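Local coordinates for protein NADPH Quinone Oxidoreductase (Streptococcus mutans, PDB 4F8Y) that probably catalyses the NADPH-dependent reduction of quinones such as menadione, using a bound FAD in a flavodoxin-like fold, at residues M1-V6 / A74-F79; K120-I125 / S156-T161. One frame throughout, in Å; residues are numbered along the deposited sequence.

Contact 1 of 2, residues M1-V6 / A74-F79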
ATOM      1  N   MET A   1     -29.067  -7.666  -1.643  1.00 19.86           N
ATOM      2  CA  MET A   1     -27.738  -8.073  -2.081  1.00 20.77           C
ATOM      3  C   MET A   1     -26.774  -8.155  -0.900  1.00 18.31           C
ATOM      4  O   MET A   1     -27.063  -7.645   0.182  1.00 17.31           O
ATOM      5  CB  MET A   1     -27.197  -7.125  -3.165  1.00 21.68           C
ATOM      6  CG  MET A   1     -26.676  -5.794  -2.645  1.00 19.96           C
ATOM      7  SD  MET A   1     -26.406  -4.550  -3.931  1.00 34.02           S
ATOM      8  CE  MET A   1     -28.093  -4.273  -4.472  1.00 21.86           C
ATOM      9  N   LYS A   2     -25.630  -8.799  -1.121  1.00 18.69           N
ATOM     10  CA  LYS A   2     -24.648  -9.048  -0.072  1.00 15.08           C
ATOM     11  C   LYS A   2     -23.542  -7.989  -0.098  1.00 15.85           C
ATOM     12  O   LYS A   2     -22.864  -7.816  -1.108  1.00 15.53           O
ATOM     13  CB  LYS A   2     -24.080 -10.462  -0.218  1.00 15.02           C
ATOM     14  CG  LYS A   2     -25.137 -11.559  -0.029  1.00 16.52           C
ATOM     15  CD  LYS A   2     -24.617 -12.940  -0.394  1.00 19.54           C
ATOM     16  CE  LYS A   2     -24.647 -13.189  -1.911  1.00 22.34           C
ATOM     17  NZ  LYS A   2     -23.772 -14.341  -2.328  1.00 22.10           N
ATOM     18  N   ILE A   3     -23.381  -7.267   1.009  1.00 13.64           N
ATOM     19  CA  ILE A   3     -22.433  -6.159   1.069  1.00 13.83           C
ATOM     20  C   ILE A   3     -21.334  -6.428   2.083  1.00 14.89           C
ATOM     21  O   ILE A   3     -21.609  -6.634   3.264  1.00 14.58           O
ATOM     22  CB  ILE A   3     -23.127  -4.819   1.421  1.00 13.90           C
ATOM     23  CG1 ILE A   3     -24.242  -4.516   0.412  1.00 15.60           C
ATOM     24  CG2 ILE A   3     -22.116  -3.685   1.486  1.00 11.33           C
ATOM     25  CD1 ILE A   3     -24.700  -3.075   0.401  1.00 15.82           C
ATOM     26  N   LEU A   4     -20.088  -6.432   1.623  1.00 13.40           N
ATOM     27  CA  LEU A   4     -18.963  -6.552   2.536  1.00 13.70           C
ATOM     28  C   LEU A   4     -18.279  -5.192   2.684  1.00 12.82           C
ATOM     29  O   LEU A   4     -17.752  -4.646   1.712  1.00 14.46           O
ATOM     30  CB  LEU A   4     -17.973  -7.618   2.049  1.00 12.66           C
ATOM     31  CG  LEU A   4     -16.689  -7.810   2.869  1.00 12.50           C
ATOM     32  CD1 LEU A   4     -16.937  -8.633   4.124  1.00 13.28           C
ATOM     33  CD2 LEU A   4     -15.599  -8.443   2.024  1.00 14.33           C
ATOM     34  N   ILE A   5     -18.315  -4.640   3.893  1.00 13.01           N
ATOM     35  CA  ILE A   5     -17.570  -3.424   4.202  1.00 12.75           C
ATOM     36  C   ILE A   5     -16.213  -3.850   4.742  1.00 12.68           C
ATOM     37  O   ILE A   5     -16.143  -4.513   5.777  1.00 14.26           O
ATOM     38  CB  ILE A   5     -18.266  -2.555   5.292  1.00 12.13           C
ATOM     39  CG1 ILE A   5     -19.706  -2.192   4.902  1.00 11.60           C
ATOM     40  CG2 ILE A   5     -17.452  -1.289   5.582  1.00 10.92           C
ATOM     41  CD1 ILE A   5     -20.613  -1.929   6.095  1.00 10.88           C
ATOM     42  N   VAL A   6     -15.137  -3.494   4.046  1.00 12.36           N
ATOM     43  CA  VAL A   6     -13.793  -3.692   4.583  1.00 12.82           C
ATOM     44  C   VAL A   6     -13.315  -2.372   5.198  1.00 12.18           C
ATOM     45  O   VAL A   6     -13.128  -1.383   4.493  1.00 11.15           O
ATOM     46  CB  VAL A   6     -12.800  -4.194   3.513  1.00 12.13           C
ATOM     47  CG1 VAL A   6     -11.463  -4.528   4.145  1.00 12.49           C
ATOM     48  CG2 VAL A   6     -13.364  -5.412   2.809  1.00 13.10           C
ATOM     49  N   ALA A  74     -19.692 -11.658  -1.292  1.00 16.23           N
ATOM     50  CA  ALA A  74     -20.134 -10.289  -1.560  1.00 13.97           C
ATOM     51  C   ALA A  74     -20.589 -10.030  -2.998  1.00 15.12           C
ATOM     52  O   ALA A  74     -20.024 -10.562  -3.950  1.00 16.11           O
ATOM     53  CB  ALA A  74     -19.036  -9.305  -1.175  1.00 15.53           C
ATOM     54  N   ASP A  75     -21.629  -9.211  -3.138  1.00 17.03           N
ATOM     55  CA  ASP A  75     -22.011  -8.635  -4.425  1.00 16.64           C
ATOM     56  C   ASP A  75     -21.412  -7.235  -4.514  1.00 17.11           C
ATOM     57  O   ASP A  75     -21.088  -6.758  -5.605  1.00 17.09           O
ATOM     58  CB  ASP A  75     -23.539  -8.534  -4.572  1.00 16.40           C
ATOM     59  CG  ASP A  75     -24.229  -9.881  -4.496  1.00 16.69           C
ATOM     60  OD1 ASP A  75     -23.769 -10.819  -5.177  1.00 19.70           O
ATOM     61  OD2 ASP A  75     -25.231  -9.998  -3.759  1.00 15.98           O
ATOM     62  N   HIS A  76     -21.268  -6.585  -3.358  1.00 13.93           N
ATOM     63  CA  HIS A  76     -20.797  -5.200  -3.283  1.00 14.56           C
ATOM     64  C   HIS A  76     -19.837  -5.001  -2.103  1.00 13.88           C
ATOM     65  O   HIS A  76     -20.145  -5.370  -0.968  1.00 13.14           O
ATOM     66  CB  HIS A  76     -21.993  -4.240  -3.173  1.00 14.95           C
ATOM     67  CG  HIS A  76     -21.628  -2.787  -3.253  1.00 14.66           C
ATOM     68  ND1 HIS A  76     -21.437  -2.130  -4.449  1.00 14.24           N
ATOM     69  CD2 HIS A  76     -21.445  -1.860  -2.281  1.00 14.58           C
ATOM     70  CE1 HIS A  76     -21.140  -0.864  -4.212  1.00 15.43           C
ATOM     71  NE2 HIS A  76     -21.138  -0.675  -2.904  1.00 15.15           N
ATOM     72  N   LEU A  77     -18.667  -4.425  -2.380  1.00 16.25           N
ATOM     73  CA  LEU A  77     -17.667  -4.172  -1.341  1.00 14.70           C
ATOM     74  C   LEU A  77     -17.502  -2.681  -1.101  1.00 12.99           C
ATOM     75  O   LEU A  77     -17.296  -1.912  -2.036  1.00 13.13           O
ATOM     76  CB  LEU A  77     -16.313  -4.778  -1.717  1.00 14.06           C
ATOM     77  CG  LEU A  77     -16.258  -6.293  -1.907  1.00 16.20           C
ATOM     78  CD1 LEU A  77     -16.534  -6.682  -3.355  1.00 15.39           C
ATOM     79  CD2 LEU A  77     -14.901  -6.804  -1.475  1.00 17.08           C
ATOM     80  N   ILE A  78     -17.599  -2.271   0.156  1.00 12.43           N
ATOM     81  CA  ILE A  78     -17.334  -0.882   0.502  1.00 12.92           C
ATOM     82  C   ILE A  78     -15.993  -0.827   1.227  1.00 12.15           C
ATOM     83  O   ILE A  78     -15.825  -1.479   2.255  1.00 14.01           O
ATOM     84  CB  ILE A  78     -18.452  -0.288   1.390  1.00 12.24           C
ATOM     85  CG1 ILE A  78     -19.822  -0.475   0.722  1.00 12.84           C
ATOM     86  CG2 ILE A  78     -18.164   1.172   1.688  1.00 11.32           C
ATOM     87  CD1 ILE A  78     -21.024  -0.150   1.619  1.00 13.62           C
ATOM     88  N   PHE A  79     -15.033  -0.086   0.681  1.00 11.55           N
ATOM     89  CA  PHE A  79     -13.738   0.091   1.340  1.00 12.83           C
ATOM     90  C   PHE A  79     -13.670   1.439   2.066  1.00 14.19           C
ATOM     91  O   PHE A  79     -13.854   2.490   1.452  1.00 12.59           O
ATOM     92  CB  PHE A  79     -12.589  -0.020   0.336  1.00 11.82           C
ATOM     93  CG  PHE A  79     -12.427  -1.395  -0.263  1.00 12.13           C
ATOM     94  CD1 PHE A  79     -11.605  -2.340   0.336  1.00 14.16           C
ATOM     95  CD2 PHE A  79     -13.089  -1.741  -1.427  1.00 12.87           C
ATOM     96  CE1 PHE A  79     -11.450  -3.608  -0.223  1.00 14.07           C
ATOM     97  CE2 PHE A  79     -12.939  -3.009  -1.988  1.00 12.50           C
ATOM     98  CZ  PHE A  79     -12.118  -3.936  -1.383  1.00 12.36           C
TER
HETATM   99  O   HOH W   1     -23.140 -13.288  -4.910  1.00 25.70           O

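Contact 2 of 2, residues K120-I125 / S156-T161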
ATOM      1  N   LYS A 120     -19.462  -8.246  -9.253  1.00 17.25           N
ATOM      2  CA  LYS A 120     -19.282  -7.418  -8.071  1.00 14.81           C
ATOM      3  C   LYS A 120     -19.041  -5.961  -8.432  1.00 14.70           C
ATOM      4  O   LYS A 120     -18.515  -5.651  -9.496  1.00 15.42           O
ATOM      5  CB  LYS A 120     -18.140  -7.946  -7.200  1.00 15.15           C
ATOM      6  CG  LYS A 120     -18.385  -9.354  -6.686  1.00 15.91           C
ATOM      7  CD  LYS A 120     -17.241  -9.854  -5.823  1.00 15.75           C
ATOM      8  CE  LYS A 120     -17.066 -11.358  -5.974  1.00 14.17           C
ATOM      9  NZ  LYS A 120     -18.288 -12.107  -5.584  1.00 14.50           N
ATOM     10  N   SER A 121     -19.458  -5.076  -7.534  1.00 15.01           N
ATOM     11  CA  SER A 121     -19.187  -3.646  -7.634  1.00 15.74           C
ATOM     12  C   SER A 121     -18.566  -3.173  -6.323  1.00 12.92           C
ATOM     13  O   SER A 121     -18.445  -3.944  -5.376  1.00 13.40           O
ATOM     14  CB  SER A 121     -20.469  -2.868  -7.934  1.00 12.98           C
ATOM     15  OG  SER A 121     -21.543  -3.331  -7.142  1.00 14.05           O
ATOM     16  N   ALA A 122     -18.160  -1.915  -6.264  1.00 13.31           N
ATOM     17  CA  ALA A 122     -17.486  -1.432  -5.064  1.00 14.41           C
ATOM     18  C   ALA A 122     -17.647   0.060  -4.832  1.00 12.93           C
ATOM     19  O   ALA A 122     -17.963   0.819  -5.741  1.00 15.23           O
ATOM     20  CB  ALA A 122     -15.996  -1.804  -5.093  1.00 13.42           C
ATOM     21  N   TRP A 123     -17.418   0.462  -3.592  1.00 12.34           N
ATOM     22  CA  TRP A 123     -17.417   1.859  -3.210  1.00 12.86           C
ATOM     23  C   TRP A 123     -16.188   2.028  -2.343  1.00 14.06           C
ATOM     24  O   TRP A 123     -15.968   1.252  -1.415  1.00 14.08           O
ATOM     25  CB  TRP A 123     -18.687   2.180  -2.421  1.00 14.14           C
ATOM     26  CG  TRP A 123     -18.874   3.620  -2.029  1.00 13.79           C
ATOM     27  CD1 TRP A 123     -18.304   4.719  -2.606  1.00 14.61           C
ATOM     28  CD2 TRP A 123     -19.733   4.113  -0.995  1.00 15.45           C
ATOM     29  NE1 TRP A 123     -18.737   5.863  -1.975  1.00 13.95           N
ATOM     30  CE2 TRP A 123     -19.618   5.515  -0.985  1.00 15.03           C
ATOM     31  CE3 TRP A 123     -20.588   3.497  -0.068  1.00 16.08           C
ATOM     32  CZ2 TRP A 123     -20.328   6.314  -0.089  1.00 16.52           C
ATOM     33  CZ3 TRP A 123     -21.282   4.286   0.820  1.00 14.09           C
ATOM     34  CH2 TRP A 123     -21.150   5.680   0.804  1.00 14.69           C
ATOM     35  N   ILE A 124     -15.361   3.010  -2.674  1.00 13.66           N
ATOM     36  CA  ILE A 124     -14.188   3.309  -1.875  1.00 13.56           C
ATOM     37  C   ILE A 124     -14.411   4.654  -1.198  1.00 13.92           C
ATOM     38  O   ILE A 124     -14.680   5.658  -1.866  1.00 15.10           O
ATOM     39  CB  ILE A 124     -12.912   3.361  -2.731  1.00 11.55           C
ATOM     40  CG1 ILE A 124     -12.636   1.997  -3.366  1.00 11.35           C
ATOM     41  CG2 ILE A 124     -11.738   3.833  -1.892  1.00 13.00           C
ATOM     42  CD1 ILE A 124     -11.721   2.051  -4.560  1.00 11.54           C
ATOM     43  N   ILE A 125     -14.337   4.665   0.130  1.00 14.58           N
ATOM     44  CA  ILE A 125     -14.449   5.907   0.887  1.00 16.19           C
ATOM     45  C   ILE A 125     -13.112   6.271   1.539  1.00 13.11           C
ATOM     46  O   ILE A 125     -12.622   5.561   2.416  1.00 11.82           O
ATOM     47  CB  ILE A 125     -15.579   5.867   1.946  1.00 15.42           C
ATOM     48  CG1 ILE A 125     -16.878   5.349   1.328  1.00 13.99           C
ATOM     49  CG2 ILE A 125     -15.810   7.261   2.516  1.00 14.14           C
ATOM     50  CD1 ILE A 125     -17.909   4.931   2.350  1.00 14.43           C
ATOM     51  N   SER A 156     -16.817  -3.921 -10.978  1.00 15.48           N
ATOM     52  CA  SER A 156     -17.318  -2.737 -11.667  1.00 15.64           C
ATOM     53  C   SER A 156     -18.834  -2.615 -11.522  1.00 16.66           C
ATOM     54  O   SER A 156     -19.544  -3.622 -11.503  1.00 17.76           O
ATOM     55  CB  SER A 156     -16.936  -2.783 -13.150  1.00 18.99           C
ATOM     56  OG  SER A 156     -17.526  -1.712 -13.868  1.00 22.64           O
ATOM     57  N   PRO A 157     -19.335  -1.377 -11.412  1.00 16.80           N
ATOM     58  CA  PRO A 157     -18.510  -0.166 -11.371  1.00 17.69           C
ATOM     59  C   PRO A 157     -17.739  -0.042 -10.059  1.00 18.63           C
ATOM     60  O   PRO A 157     -17.860  -0.892  -9.167  1.00 16.75           O
ATOM     61  CB  PRO A 157     -19.543   0.959 -11.460  1.00 19.06           C
ATOM     62  CG  PRO A 157     -20.788   0.379 -10.928  1.00 17.44           C
ATOM     63  CD  PRO A 157     -20.772  -1.069 -11.316  1.00 18.21           C
ATOM     64  N   VAL A 158     -16.941   1.013  -9.960  1.00 17.05           N
ATOM     65  CA  VAL A 158     -16.249   1.359  -8.728  1.00 16.91           C
ATOM     66  C   VAL A 158     -16.448   2.860  -8.511  1.00 17.97           C
ATOM     67  O   VAL A 158     -16.046   3.670  -9.347  1.00 18.65           O
ATOM     68  CB  VAL A 158     -14.733   1.019  -8.790  1.00 15.17           C
ATOM     69  CG1 VAL A 158     -13.999   1.557  -7.559  1.00 15.51           C
ATOM     70  CG2 VAL A 158     -14.516  -0.482  -8.931  1.00 14.14           C
ATOM     71  N   LYS A 159     -17.101   3.214  -7.405  1.00 17.83           N
ATOM     72  CA  LYS A 159     -17.304   4.605  -7.008  1.00 16.95           C
ATOM     73  C   LYS A 159     -16.173   5.016  -6.067  1.00 16.54           C
ATOM     74  O   LYS A 159     -15.866   4.307  -5.109  1.00 16.56           O
ATOM     75  CB  LYS A 159     -18.664   4.744  -6.308  1.00 17.59           C
ATOM     76  CG  LYS A 159     -19.082   6.159  -5.910  1.00 17.79           C
ATOM     77  CD  LYS A 159     -20.526   6.161  -5.381  1.00 15.44           C
ATOM     78  CE  LYS A 159     -20.914   7.502  -4.796  1.00 19.66           C
ATOM     79  NZ  LYS A 159     -20.800   8.606  -5.793  1.00 27.43           N
ATOM     80  N   LEU A 160     -15.542   6.150  -6.354  1.00 17.85           N
ATOM     81  CA  LEU A 160     -14.491   6.677  -5.490  1.00 18.56           C
ATOM     82  C   LEU A 160     -14.959   7.969  -4.822  1.00 17.64           C
ATOM     83  O   LEU A 160     -15.179   8.985  -5.480  1.00 20.10           O
ATOM     84  CB  LEU A 160     -13.186   6.886  -6.268  1.00 16.31           C
ATOM     85  CG  LEU A 160     -12.010   7.526  -5.527  1.00 15.09           C
ATOM     86  CD1 LEU A 160     -11.809   6.900  -4.164  1.00 15.51           C
ATOM     87  CD2 LEU A 160     -10.727   7.428  -6.358  1.00 17.83           C
ATOM     88  N   THR A 161     -15.118   7.906  -3.507  1.00 17.53           N
ATOM     89  CA  THR A 161     -15.614   9.021  -2.721  1.00 16.51           C
ATOM     90  C   THR A 161     -14.509   9.544  -1.804  1.00 16.47           C
ATOM     91  O   THR A 161     -14.128   8.893  -0.825  1.00 16.09           O
ATOM     92  CB  THR A 161     -16.865   8.606  -1.904  1.00 17.68           C
ATOM     93  OG1 THR A 161     -17.947   8.327  -2.802  1.00 16.83           O
ATOM     94  CG2 THR A 161     -17.291   9.714  -0.933  1.00 18.47           C
TER

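Contact 1 of 2, residues M1-V6 / A74-F79
Asp75 grips the start of the neighbouring strand: its OD2 takes the backbone N-H of Lys2 at 2.9 Å, nearly straight (171°), on the anti side, though 30° out of the carboxylate plane. Lys2 O receives two donors, Asp75 N at 2.8 Å and His76 N at 3.0 Å, so one carbonyl holds two successive amides just after helix 65-73. Bent at chi3 (-81°), the Lys2 chain passes obliquely by the carboxylate, CE 3.7 Å from Asp75 OD2; a water joins its NZ to Asp75 OD1, while Trp73 O holds the same ammonium. Beyond this end the strands run parallel, paired through Leu4 N to His76 O, Ile78 N to Leu4 O and Val6 N to Ile78 O. Ile3, Ile5, His76 and Ile78 share one face, where Ile78 CD1 lies 3.7 Å from Ile3 CG2 and meets Ile5 CG1. The other face carries Leu4, whose CD2 is 3.9 Å from Leu77 CD2 and whose CB rests on Ala74 CB, and Val6, alongside the Phe79 ring. In the five-stranded parallel sheet of the flavodoxin-like fold these are inner strands: helix 15-26 covers Ile5 and Ile78, strand 32-37 flanks 1-6, and strand 120-127 flanks 74-79.

Contact 2 of 2, residues K120-I125 / S156-T161
Trp123 and Thr161 form the tight end of this parallel pair. The indole N-H meets Thr161 OG1 at 2.7 Å, straight (172°) and only 2° out of the ring plane, so the bond restrains the ring's rotation. With CG anti to the backbone N (chi1 -176°), the indole leans across to the next strand and also brings CD1 to 3.5 Å from Lys159 O at the ring edge. Ile125 CG1 sits 3.6 Å above the centre of one ring face. On the other side of the ring plane the aliphatic chain of exposed Lys159 passes near the CD1-NE1 bond, its CD 3.8 Å from Trp123 CD1, and then carries its ammonium off from the strand pair. Backbone bonds are nearly linear here, Ile124 N to Lys159 O and Thr161 N to Ile124 O both at 2.8 Å. On the opposite face of the sheet, Ile124 spreads its two branches: CD1 reaches Val158 CG1 and CG2 reaches Leu160 CD1, each 3.8 Å away.

Toward Ser156 the contact thins and opens to solvent. A cis peptide bond precedes Pro157, whose CD merely touches Ser121 CB, and Ala122 N makes a longer bond of 3.1 Å to Pro157 O. Ser156 N still bonds Lys120 O.

In this beta-alpha-beta unit helix 143-150 connects the strands and covers Ala122, Ile124 and Val158. Helix 171-186 packs on the other face through Ile184, against Trp123, Lys159 and Thr161, while strand 76-82 borders 120-125 and strand 155-163 is the outermost of this chain's sheet on that side.

From the N terminus, strand 2-7 is joined in contact 1 by residues 74-79, closing a loop that carries helix 15-26, strand 32-37 and helix 65-73. The chain then continues through helix 90-99 and the small antiparallel hairpin 106-115 before contact 2 opens, and 156-161 closes a shorter loop around helix 143-150. The two loops follow in series, neither crossing nor enclosing the other. Strands 76-82 and 120-127 are neighbours, so the contacts meet directly: Phe79 N approaches Trp123 O and Phe79 O approaches Ile125 N, both probable hydrogen bonds. Together they connect four of the five strands in the 2-1-3-4-5 sheet.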